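Local coordinates for protein putative 4-Hydroxy-2-oxoglutarate aldolase / 2-dehydro-3-deoxyphosphogluconate aldolase (Yersinia enterocolitica, PDB 3LM7) that is a putative aldolase with a TIM-barrel fold, its precise function not being established, at residues A[13-19]-A[214-220]; A[170-176]-A[203-208]. Residue numbers count along the deposited sequence, not the author numbering.

Contact 1 (A[13-19]-A[214-220]); sequences DRVCLNV and TKVIPHI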
loop_
_atom_site.group_PDB
_atom_site.type_symbol
_atom_site.label_atom_id
_atom_site.label_comp_id
_atom_site.label_asym_id
_atom_site.label_seq_id
_atom_site.Cartn_x
_atom_site.Cartn_y
_atom_site.Cartn_z
ATOM N N ASP A 13 7.382 0.099 5.334
ATOM C CA ASP A 13 6.582 -0.407 4.236
ATOM C C ASP A 13 6.295 0.563 3.160
ATOM O O ASP A 13 5.361 0.329 2.398
ATOM C CB ASP A 13 5.245 -0.957 4.723
ATOM C CG ASP A 13 5.305 -2.439 4.875
ATOM O OD1 ASP A 13 5.655 -3.164 3.840
ATOM O OD2 ASP A 13 5.087 -2.843 6.041
ATOM N N ARG A 14 7.142 1.591 3.038
ATOM C CA ARG A 14 6.867 2.625 2.040
ATOM C C ARG A 14 8.000 2.849 1.073
ATOM O O ARG A 14 7.746 2.996 -0.114
ATOM C CB ARG A 14 6.520 3.978 2.677
ATOM C CG ARG A 14 5.190 4.085 3.402
ATOM C CD ARG A 14 3.954 3.923 2.468
ATOM N NE ARG A 14 3.690 4.888 1.370
ATOM C CZ ARG A 14 3.144 6.095 1.512
ATOM N NH1 ARG A 14 2.944 6.583 2.736
ATOM N NH2 ARG A 14 2.874 6.872 0.448
ATOM N N VAL A 15 9.226 2.989 1.578
ATOM C CA VAL A 15 10.349 3.468 0.723
ATOM C C VAL A 15 11.574 2.630 0.887
ATOM O O VAL A 15 11.989 2.381 2.061
ATOM C CB VAL A 15 10.760 4.923 1.050
ATOM C CG1 VAL A 15 12.007 5.323 0.156
ATOM C CG2 VAL A 15 9.557 5.840 0.782
ATOM N N CYS A 16 12.187 2.237 -0.248
ATOM C CA CYS A 16 13.430 1.452 -0.187
ATOM C C CYS A 16 14.412 2.115 -1.152
ATOM O O CYS A 16 14.073 2.400 -2.300
ATOM C CB CYS A 16 13.163 -0.033 -0.581
ATOM S SG CYS A 16 14.659 -1.075 -0.369
ATOM N N LEU A 17 15.637 2.358 -0.701
ATOM C CA LEU A 17 16.611 2.997 -1.580
ATOM C C LEU A 17 17.085 1.988 -2.604
ATOM O O LEU A 17 17.083 0.784 -2.345
ATOM C CB LEU A 17 17.863 3.482 -0.758
ATOM C CG LEU A 17 17.532 4.437 0.363
ATOM C CD1 LEU A 17 18.873 4.720 1.080
ATOM C CD2 LEU A 17 16.903 5.785 -0.138
ATOM N N ASN A 18 17.588 2.468 -3.741
ATOM C CA ASN A 18 18.318 1.639 -4.655
ATOM C C ASN A 18 19.593 2.339 -5.120
ATOM O O ASN A 18 19.528 3.412 -5.759
ATOM C CB ASN A 18 17.347 1.211 -5.834
ATOM C CG ASN A 18 17.912 0.126 -6.783
ATOM O OD1 ASN A 18 17.126 -0.765 -7.277
ATOM N ND2 ASN A 18 19.178 0.216 -7.145
ATOM N N VAL A 19 20.766 1.724 -4.864
ATOM C CA VAL A 19 22.024 2.405 -5.184
ATOM C C VAL A 19 22.913 1.323 -5.684
ATOM O O VAL A 19 22.639 0.139 -5.462
ATOM C CB VAL A 19 22.650 3.145 -3.876
ATOM C CG1 VAL A 19 21.637 4.094 -3.233
ATOM C CG2 VAL A 19 23.039 2.098 -2.806
ATOM N N THR A 214 2.165 3.674 -2.860
ATOM C CA THR A 214 2.317 2.715 -1.779
ATOM C C THR A 214 3.777 2.278 -1.534
ATOM O O THR A 214 4.191 2.154 -0.359
ATOM C CB THR A 214 1.433 1.511 -2.033
ATOM O OG1 THR A 214 0.085 2.031 -2.117
ATOM C CG2 THR A 214 1.451 0.587 -0.806
ATOM N N LYS A 215 4.512 2.015 -2.614
ATOM C CA LYS A 215 5.944 1.706 -2.491
ATOM C C LYS A 215 6.705 2.554 -3.450
ATOM O O LYS A 215 6.371 2.617 -4.675
ATOM C CB LYS A 215 6.181 0.237 -2.863
ATOM C CG LYS A 215 5.324 -0.776 -2.000
ATOM C CD LYS A 215 5.931 -1.081 -0.725
ATOM C CE LYS A 215 5.256 -2.236 0.018
ATOM N NZ LYS A 215 4.031 -1.740 0.653
ATOM N N VAL A 216 7.764 3.162 -2.945
ATOM C CA VAL A 216 8.600 4.034 -3.758
ATOM C C VAL A 216 10.025 3.549 -3.657
ATOM O O VAL A 216 10.499 3.283 -2.545
ATOM C CB VAL A 216 8.543 5.530 -3.267
ATOM C CG1 VAL A 216 9.294 6.407 -4.270
ATOM C CG2 VAL A 216 7.055 5.947 -3.137
ATOM N N ILE A 217 10.690 3.362 -4.799
ATOM C CA ILE A 217 12.070 2.824 -4.806
ATOM C C ILE A 217 12.891 3.837 -5.621
ATOM O O ILE A 217 13.012 3.733 -6.833
ATOM C CB ILE A 217 12.186 1.370 -5.401
ATOM C CG1 ILE A 217 11.342 0.391 -4.562
ATOM C CG2 ILE A 217 13.722 0.902 -5.438
ATOM C CD1 ILE A 217 11.215 -1.081 -5.213
ATOM N N PRO A 218 13.417 4.879 -4.950
ATOM C CA PRO A 218 14.169 5.878 -5.729
ATOM C C PRO A 218 15.549 5.336 -6.042
ATOM O O PRO A 218 16.109 4.615 -5.203
ATOM C CB PRO A 218 14.284 7.069 -4.767
ATOM C CG PRO A 218 14.214 6.491 -3.418
ATOM C CD PRO A 218 13.213 5.291 -3.543
ATOM N N HIS A 219 16.103 5.689 -7.204
ATOM C CA HIS A 219 17.426 5.225 -7.567
ATOM C C HIS A 219 18.382 6.387 -7.467
ATOM O O HIS A 219 18.059 7.445 -7.967
ATOM C CB HIS A 219 17.415 4.712 -9.021
ATOM C CG HIS A 219 16.627 3.457 -9.182
ATOM N ND1 HIS A 219 17.170 2.318 -9.729
ATOM C CD2 HIS A 219 15.347 3.150 -8.844
ATOM C CE1 HIS A 219 16.246 1.364 -9.753
ATOM N NE2 HIS A 219 15.126 1.846 -9.247
ATOM N N ILE A 220 19.539 6.175 -6.825
ATOM C CA ILE A 220 20.526 7.251 -6.652
ATOM C C ILE A 220 21.909 6.732 -7.014
ATOM O O ILE A 220 22.422 5.851 -6.377
ATOM C CB ILE A 220 20.550 7.827 -5.198
ATOM C CG1 ILE A 220 19.122 7.974 -4.609
ATOM C CG2 ILE A 220 21.304 9.172 -5.213
ATOM C CD1 ILE A 220 18.552 6.659 -3.979
HETATM O O HOH W 1 3.071 -3.901 2.143
#
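V15, L17, V216 and P218 form the apolar centre of a parallel pairing between 13-19 and 214-220, whose directions differ by 17°. V15 CG1 lies 3.9 Å from P218 CD, and L17 CD2 reaches P218 CG and I220 CD1, each at 4.3 Å. Their branched and cyclic side chains fill this layer with hydrocarbon. On another side C16 and I217 meet, and N18 CB sits 3.9 Å from the centroid of the H219 ring, almost on its normal, a CH-pi contact.

Four backbone bonds join the segments: V216 N to R14 O (2.8 Å), C16 N to V216 O (3.0 Å), N18 N to P218 O (3.0 Å) and I220 N to N18 O (3.0 Å). P218 has no amide hydrogen, so C16 O lacks a hydrogen-bond partner in the model; it meets I217 CA at 3.2 Å in a CA-H...O contact and lies 3.3 Å from P218 CD.

At the polar edge the long side chain of K215 lets NZ donate to D13 O (3.0 Å); its salt bridge to D13 OD1 is long (3.8 Å) and bridged by a water. R14 NE bonds weakly to T214 O (3.3 Å), while R14 NH2 holds V213 O.

Helix 201-211 covers the V15-P218 layer. With strand 38-43 pairing with 17-19 and L190 bonded to K215, segment 214-220 fills the gap between first and seventh strands, closing the TIM barrel.

Contact 2 (A[170-176]-A[203-208]); sequences LDSIDEY and QIVQIA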
loop_
_atom_site.group_PDB
_atom_site.type_symbol
_atom_site.label_atom_id
_atom_site.label_comp_id
_atom_site.label_asym_id
_atom_site.label_seq_id
_atom_site.Cartn_x
_atom_site.Cartn_y
_atom_site.Cartn_z
ATOM N N LEU A 170 14.711 17.347 -11.406
ATOM C CA LEU A 170 13.392 17.976 -11.321
ATOM C C LEU A 170 12.907 18.479 -12.686
ATOM O O LEU A 170 11.862 19.132 -12.789
ATOM C CB LEU A 170 13.489 19.184 -10.397
ATOM C CG LEU A 170 13.936 18.874 -8.953
ATOM C CD1 LEU A 170 14.267 20.156 -8.159
ATOM C CD2 LEU A 170 12.819 18.190 -8.235
ATOM N N ASP A 171 13.681 18.242 -13.714
ATOM C CA ASP A 171 13.347 18.795 -15.020
ATOM C C ASP A 171 12.023 18.267 -15.598
ATOM O O ASP A 171 11.459 18.893 -16.482
ATOM C CB ASP A 171 14.445 18.446 -16.014
ATOM C CG ASP A 171 15.677 19.354 -15.887
ATOM O OD1 ASP A 171 15.669 20.311 -15.084
ATOM O OD2 ASP A 171 16.631 19.104 -16.642
ATOM N N SER A 172 11.558 17.105 -15.134
ATOM C CA SER A 172 10.338 16.532 -15.694
ATOM C C SER A 172 9.300 16.428 -14.577
ATOM O O SER A 172 8.477 15.480 -14.502
ATOM C CB SER A 172 10.678 15.190 -16.368
ATOM O OG SER A 172 11.202 14.293 -15.393
ATOM N N ILE A 173 9.292 17.442 -13.710
ATOM C CA ILE A 173 8.497 17.372 -12.477
ATOM C C ILE A 173 6.993 17.245 -12.701
ATOM O O ILE A 173 6.308 16.439 -12.057
ATOM C CB ILE A 173 8.855 18.586 -11.505
ATOM C CG1 ILE A 173 8.557 18.199 -10.089
ATOM C CG2 ILE A 173 8.367 19.926 -12.010
ATOM C CD1 ILE A 173 9.684 17.165 -9.660
ATOM N N ASP A 174 6.469 18.036 -13.623
ATOM C CA ASP A 174 5.041 17.941 -13.919
ATOM C C ASP A 174 4.676 16.561 -14.473
ATOM O O ASP A 174 3.597 16.012 -14.112
ATOM C CB ASP A 174 4.626 19.026 -14.893
ATOM C CG ASP A 174 4.677 20.389 -14.254
ATOM O OD1 ASP A 174 4.629 20.447 -12.992
ATOM O OD2 ASP A 174 4.758 21.348 -15.016
ATOM N N GLU A 175 5.526 16.013 -15.359
ATOM C CA GLU A 175 5.244 14.625 -15.834
ATOM C C GLU A 175 5.323 13.573 -14.730
ATOM O O GLU A 175 4.501 12.656 -14.667
ATOM C CB GLU A 175 6.165 14.199 -16.972
ATOM C CG GLU A 175 5.895 14.989 -18.299
ATOM C CD GLU A 175 6.948 14.670 -19.339
ATOM O OE1 GLU A 175 6.896 13.558 -19.875
ATOM O OE2 GLU A 175 7.840 15.506 -19.600
ATOM N N TYR A 176 6.340 13.712 -13.882
ATOM C CA TYR A 176 6.584 12.792 -12.773
ATOM C C TYR A 176 5.391 12.832 -11.825
ATOM O O TYR A 176 4.918 11.764 -11.385
ATOM C CB TYR A 176 7.904 13.133 -12.082
ATOM C CG TYR A 176 8.162 12.420 -10.782
ATOM C CD1 TYR A 176 8.275 11.011 -10.737
ATOM C CD2 TYR A 176 8.340 13.141 -9.620
ATOM C CE1 TYR A 176 8.517 10.341 -9.555
ATOM C CE2 TYR A 176 8.620 12.470 -8.357
ATOM C CZ TYR A 176 8.678 11.085 -8.349
ATOM O OH TYR A 176 8.942 10.393 -7.188
ATOM N N GLN A 203 12.514 16.191 -2.146
ATOM C CA GLN A 203 11.373 16.693 -2.867
ATOM C C GLN A 203 10.839 15.608 -3.843
ATOM O O GLN A 203 9.652 15.387 -3.921
ATOM C CB GLN A 203 11.765 17.960 -3.627
ATOM C CG GLN A 203 10.564 18.529 -4.420
ATOM C CD GLN A 203 10.970 19.763 -5.245
ATOM O OE1 GLN A 203 12.094 20.242 -5.125
ATOM N NE2 GLN A 203 10.092 20.211 -6.139
ATOM N N ILE A 204 11.729 14.877 -4.482
ATOM C CA ILE A 204 11.313 13.877 -5.437
ATOM C C ILE A 204 10.528 12.728 -4.781
ATOM O O ILE A 204 9.459 12.301 -5.276
ATOM C CB ILE A 204 12.569 13.350 -6.276
ATOM C CG1 ILE A 204 12.936 14.401 -7.350
ATOM C CG2 ILE A 204 12.220 11.986 -6.919
ATOM C CD1 ILE A 204 14.369 14.245 -8.030
ATOM N N VAL A 205 11.035 12.253 -3.648
ATOM C CA VAL A 205 10.297 11.266 -2.878
ATOM C C VAL A 205 9.010 11.830 -2.260
ATOM O O VAL A 205 7.979 11.151 -2.295
ATOM C CB VAL A 205 11.193 10.591 -1.790
ATOM C CG1 VAL A 205 10.346 9.541 -0.968
ATOM C CG2 VAL A 205 12.447 9.918 -2.475
ATOM N N GLN A 206 9.033 13.069 -1.780
ATOM C CA GLN A 206 7.857 13.601 -1.138
ATOM C C GLN A 206 6.722 13.671 -2.180
ATOM O O GLN A 206 5.558 13.487 -1.853
ATOM C CB GLN A 206 8.141 15.025 -0.654
ATOM C CG GLN A 206 7.050 15.613 0.260
ATOM C CD GLN A 206 6.940 14.902 1.600
ATOM O OE1 GLN A 206 7.883 14.929 2.402
ATOM N NE2 GLN A 206 5.794 14.276 1.850
ATOM N N ILE A 207 7.052 14.044 -3.422
ATOM C CA ILE A 207 5.992 14.095 -4.445
ATOM C C ILE A 207 5.263 12.771 -4.562
ATOM O O ILE A 207 4.029 12.722 -4.644
ATOM C CB ILE A 207 6.631 14.476 -5.808
ATOM C CG1 ILE A 207 6.858 15.977 -5.824
ATOM C CG2 ILE A 207 5.738 14.020 -7.017
ATOM C CD1 ILE A 207 7.805 16.390 -6.989
ATOM N N ALA A 208 6.024 11.674 -4.564
ATOM C CA ALA A 208 5.410 10.324 -4.658
ATOM C C ALA A 208 4.592 10.016 -3.398
ATOM O O ALA A 208 3.480 9.434 -3.504
ATOM C CB ALA A 208 6.514 9.174 -4.863
#
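This is a helix-to-helix contact on the outer layer of the barrel, between the start of helix 173-185, with the turn leading into it, and helix 201-211. The two helices are consecutive, and strand 189-192 separates them in sequence. L170 begins a type I turn that ends at I173, which sets L170 against the neighbouring helix: L170 CD2 lies 3.9 Å from I204 CG1. Three residues on, where the helix begins, I173 points at I207, one helical turn after I204, CD1 to CD1 at 3.4 Å. Branched isoleucines suit this spot, filling the space between the backbones with hydrocarbon alone.

Y176, the most heavily covered residue here, bridges the deeper side. Its ring packs CE2 against I207 CG2 at 3.5 Å and I204 CG2 at 3.9 Å, with L190 and P192 of strand 189-192 beneath. The small A208 leaves room for the hydroxyl, its CB 3.6 Å from Y176 OH.

That hydroxyl donates to I204 O at 2.8 Å. Since A208 N is 3.6 Å from I204 O, the tyrosine gives this helical carbonyl a short bond from a side chain. One directional bond thus fixes a buried phenol's partner, while shape and hydrophobic burial supply the rest.

Overall arrangement
From the N terminus, the chain enters contact 1 at 13-19, then runs through 194 residues, most of the barrel, before 214-220 returns beside its start and closes the largest loop of the document. Contact 2 lies wholly within that loop: 170-176 and 203-208 enclose only 26 residues, among them strand 189-192, so the two contacts nest and do not cross. Contact 1 joins the ends of the barrel wall; contact 2 joins two successive outer helices. Their centres are 14 Å apart, yet they meet directly, with A208 CB 3.7 Å from V216 CG2 and V205 CG2 4.0 Å from P218 CG, so helix 201-211 links both.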